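Long-range contact in uncharacterized protein (Planctomyces limnophilus, PDB 4H7L), which is of unknown function but binds a copper ion and carries a conserved cupin barrel of the Pac13-like family: residues A15-A27 and Q36-V49. Sequence-based numbering, arbitrary orientation.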
# COMPACT_ATOMS: atom_id res chain seq x y z
N ALA B 15 -9.25 1.64 -18.57
CA ALA B 15 -9.36 0.37 -17.86
C ALA B 15 -8.14 -0.48 -18.16
O ALA B 15 -8.23 -1.71 -18.24
CB ALA B 15 -10.62 -0.36 -18.26
N MSE B 16 -6.99 0.17 -18.31
CA MSE B 16 -5.77 -0.52 -18.68
C MSE B 16 -4.85 -0.65 -17.47
O MSE B 16 -4.70 0.30 -16.70
CB MSE B 16 -5.05 0.24 -19.79
CG MSE B 16 -3.93 -0.53 -20.45
SE MSE B 16 -3.19 0.43 -21.97
CE MSE B 16 -4.78 0.50 -23.09
N PRO B 17 -4.24 -1.83 -17.29
CA PRO B 17 -3.27 -2.00 -16.21
C PRO B 17 -2.06 -1.09 -16.39
O PRO B 17 -1.71 -0.74 -17.52
CB PRO B 17 -2.86 -3.47 -16.33
CG PRO B 17 -3.16 -3.84 -17.74
CD PRO B 17 -4.37 -3.04 -18.11
N GLN B 18 -1.42 -0.72 -15.29
CA GLN B 18 -0.22 0.09 -15.35
C GLN B 18 0.88 -0.56 -14.53
O GLN B 18 0.61 -1.27 -13.56
CB GLN B 18 -0.47 1.50 -14.84
CG GLN B 18 -1.49 2.29 -15.64
CD GLN B 18 -1.94 3.55 -14.92
OE1 GLN B 18 -1.16 4.49 -14.74
NE2 GLN B 18 -3.19 3.56 -14.48
N MSE B 19 2.12 -0.31 -14.93
CA MSE B 19 3.26 -0.94 -14.31
C MSE B 19 4.35 0.09 -14.09
O MSE B 19 4.82 0.72 -15.04
CB MSE B 19 3.77 -2.07 -15.20
CG MSE B 19 4.28 -3.27 -14.45
SE MSE B 19 4.55 -4.78 -15.64
CE MSE B 19 6.48 -4.96 -15.45
N ILE B 20 4.75 0.28 -12.84
CA ILE B 20 5.77 1.26 -12.51
C ILE B 20 6.73 0.69 -11.50
O ILE B 20 6.33 -0.03 -10.59
CB ILE B 20 5.15 2.53 -11.89
CG1 ILE B 20 3.84 2.88 -12.60
CG2 ILE B 20 6.15 3.67 -11.95
CD1 ILE B 20 3.37 4.30 -12.35
N SER B 21 8.01 1.00 -11.65
CA SER B 21 9.00 0.61 -10.66
C SER B 21 9.23 1.75 -9.68
O SER B 21 9.83 2.76 -10.02
CB SER B 21 10.32 0.22 -11.32
OG SER B 21 11.29 -0.08 -10.33
N LEU B 22 8.74 1.57 -8.46
CA LEU B 22 8.80 2.62 -7.45
C LEU B 22 10.23 3.08 -7.19
O LEU B 22 10.48 4.26 -6.96
CB LEU B 22 8.17 2.13 -6.14
CG LEU B 22 6.66 1.87 -6.22
CD1 LEU B 22 6.17 1.25 -4.94
CD2 LEU B 22 5.90 3.15 -6.52
N SER B 23 11.16 2.13 -7.25
CA SER B 23 12.56 2.42 -6.96
C SER B 23 13.24 3.23 -8.06
O SER B 23 14.23 3.91 -7.80
CB SER B 23 13.33 1.12 -6.71
OG SER B 23 12.91 0.11 -7.61
N GLU B 24 12.72 3.16 -9.28
CA GLU B 24 13.33 3.87 -10.40
C GLU B 24 12.71 5.25 -10.64
O GLU B 24 13.31 6.09 -11.31
CB GLU B 24 13.25 3.03 -11.68
CG GLU B 24 14.18 1.83 -11.68
CD GLU B 24 14.36 1.24 -13.06
OE1 GLU B 24 15.31 1.65 -13.77
OE2 GLU B 24 13.56 0.35 -13.45
N ILE B 25 11.52 5.48 -10.10
CA ILE B 25 10.89 6.79 -10.20
C ILE B 25 11.84 7.87 -9.69
O ILE B 25 12.56 7.67 -8.72
CB ILE B 25 9.59 6.85 -9.38
CG1 ILE B 25 8.47 6.08 -10.09
CG2 ILE B 25 9.16 8.30 -9.15
CD1 ILE B 25 7.20 5.98 -9.28
N GLU B 26 11.84 9.02 -10.36
CA GLU B 26 12.63 10.16 -9.90
C GLU B 26 12.15 10.56 -8.51
O GLU B 26 10.98 10.88 -8.33
CB GLU B 26 12.49 11.34 -10.87
CG GLU B 26 13.44 12.50 -10.58
CD GLU B 26 14.81 12.31 -11.21
OE1 GLU B 26 15.49 11.32 -10.85
OE2 GLU B 26 15.20 13.14 -12.05
N ALA B 27 13.05 10.54 -7.54
CA ALA B 27 12.71 10.86 -6.16
C ALA B 27 12.59 12.37 -5.96
O ALA B 27 13.39 13.14 -6.48
CB ALA B 27 13.74 10.29 -5.21
N GLN B 36 8.94 8.81 -3.70
CA GLN B 36 8.83 8.32 -5.07
C GLN B 36 7.36 7.97 -5.32
O GLN B 36 6.90 6.89 -4.95
CB GLN B 36 9.76 7.13 -5.29
CG GLN B 36 11.24 7.52 -5.27
CD GLN B 36 12.18 6.33 -5.30
OE1 GLN B 36 12.34 5.63 -4.30
NE2 GLN B 36 12.83 6.10 -6.43
N ARG B 37 6.64 8.89 -5.94
CA ARG B 37 5.19 8.84 -5.98
C ARG B 37 4.65 8.21 -7.26
O ARG B 37 5.08 8.55 -8.36
CB ARG B 37 4.62 10.26 -5.82
CG ARG B 37 5.25 11.04 -4.67
CD ARG B 37 4.41 12.26 -4.29
NE ARG B 37 4.86 12.89 -3.06
CZ ARG B 37 5.70 13.93 -2.99
NH1 ARG B 37 6.20 14.48 -4.09
NH2 ARG B 37 6.05 14.42 -1.81
N ALA B 38 3.70 7.29 -7.10
CA ALA B 38 3.11 6.59 -8.24
C ALA B 38 1.59 6.70 -8.24
O ALA B 38 0.97 6.86 -7.19
CB ALA B 38 3.52 5.12 -8.22
N PHE B 39 1.01 6.62 -9.43
CA PHE B 39 -0.44 6.54 -9.59
C PHE B 39 -1.16 7.78 -9.08
O PHE B 39 -2.15 7.67 -8.36
CB PHE B 39 -0.97 5.29 -8.90
CG PHE B 39 -0.31 4.02 -9.36
CD1 PHE B 39 -0.31 3.67 -10.69
CD2 PHE B 39 0.32 3.19 -8.45
CE1 PHE B 39 0.31 2.51 -11.12
CE2 PHE B 39 0.94 2.03 -8.87
CZ PHE B 39 0.93 1.69 -10.20
N GLY B 40 -0.68 8.95 -9.48
CA GLY B 40 -1.34 10.20 -9.12
C GLY B 40 -2.77 10.27 -9.63
O GLY B 40 -3.35 9.26 -10.03
N HIS B 41 -3.34 11.47 -9.61
CA HIS B 41 -4.73 11.65 -10.01
C HIS B 41 -4.90 11.41 -11.50
O HIS B 41 -5.92 10.88 -11.94
CB HIS B 41 -5.21 13.06 -9.65
CG HIS B 41 -6.61 13.09 -9.11
ND1 HIS B 41 -6.97 13.86 -8.02
CD2 HIS B 41 -7.73 12.45 -9.50
CE1 HIS B 41 -8.25 13.69 -7.77
NE2 HIS B 41 -8.74 12.84 -8.66
N ASP B 42 -3.89 11.78 -12.28
CA ASP B 42 -3.92 11.59 -13.72
C ASP B 42 -3.96 10.10 -14.10
O ASP B 42 -4.29 9.76 -15.23
CB ASP B 42 -2.69 12.23 -14.38
CG ASP B 42 -2.69 13.75 -14.29
OD1 ASP B 42 -1.59 14.35 -14.20
OD2 ASP B 42 -3.78 14.36 -14.32
N ALA B 43 -3.64 9.22 -13.15
CA ALA B 43 -3.46 7.80 -13.44
C ALA B 43 -4.76 7.00 -13.51
O ALA B 43 -4.77 5.86 -13.99
CB ALA B 43 -2.51 7.18 -12.42
N GLY B 44 -5.85 7.57 -13.02
CA GLY B 44 -7.14 6.91 -13.09
C GLY B 44 -7.41 5.97 -11.92
O GLY B 44 -8.54 5.52 -11.74
N THR B 45 -6.39 5.67 -11.14
CA THR B 45 -6.55 4.80 -9.98
C THR B 45 -7.26 5.57 -8.87
O THR B 45 -7.37 6.79 -8.92
CB THR B 45 -5.20 4.29 -9.45
OG1 THR B 45 -4.40 5.40 -9.01
CG2 THR B 45 -4.45 3.55 -10.55
N SER B 46 -7.75 4.84 -7.86
CA SER B 46 -8.47 5.45 -6.76
C SER B 46 -7.53 5.89 -5.64
O SER B 46 -7.92 6.65 -4.75
CB SER B 46 -9.50 4.47 -6.19
OG SER B 46 -10.61 4.35 -7.06
N VAL B 47 -6.30 5.40 -5.68
CA VAL B 47 -5.32 5.71 -4.65
C VAL B 47 -3.96 5.99 -5.25
O VAL B 47 -3.64 5.52 -6.34
CB VAL B 47 -5.18 4.54 -3.66
CG1 VAL B 47 -6.55 4.08 -3.20
CG2 VAL B 47 -4.43 3.38 -4.30
N SER B 48 -3.15 6.77 -4.54
CA SER B 48 -1.77 6.98 -4.91
C SER B 48 -0.93 6.04 -4.07
O SER B 48 -1.34 5.67 -2.97
CB SER B 48 -1.34 8.42 -4.65
OG SER B 48 -2.13 9.33 -5.38
N VAL B 49 0.24 5.67 -4.57
CA VAL B 49 1.15 4.84 -3.80
C VAL B 49 2.55 5.43 -3.83
O VAL B 49 3.19 5.51 -4.88
CB VAL B 49 1.17 3.39 -4.33
CG1 VAL B 49 2.19 2.56 -3.56
CG2 VAL B 49 -0.21 2.78 -4.19
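Q36 reaches from its strand to the backbone carbonyls of I25 and S23, in the turn that follows strand 18-21, and ties that turn down through a single amide nitrogen. Its NE2 donates an almost straight bond (173°) to I25 O at 2.8 Å, the acceptor lying in the plane of the Q36 amide and the nitrogen on a lone pair of the carbonyl. A second, weak bond from the same NE2 goes to S23 O. With CG anti to the carbonyl carbon (chi1 -69°), the extended chain carries the amide out to these two oxygens, its CB passing alongside I25 CG2 and its CG meeting A27 CB at 3.7 Å. A leucine here has no N-H to offer, and the carbonyls of I25 and S23 would probably lose this tie and the turn be held less firmly.

Next to this polar anchor, A38 CB receives two branched side chains: L22 CD2 packs on it at 3.5 Å and I25 CD1 at 3.9 Å. Further along, I20 and F39 run past one another, I20 CD1 approaching F39 CE1 to 3.8 Å, while Q18 CB sits at the edge of that ring, in its plane. Beyond CB, the extended Q18 chain carries NE2 to A43 O (2.8 Å), on a lone pair of the carbonyl, fastening the 3-10 turn at residues 41-43.

Strand 18-21 thus packs through side chains over the strand 33-38 and 48-54 hairpin, while its backbone pairs antiparallel with a strand of the second subunit and continues that sheet across the interface, an arrangement consistent with a cupin dimer.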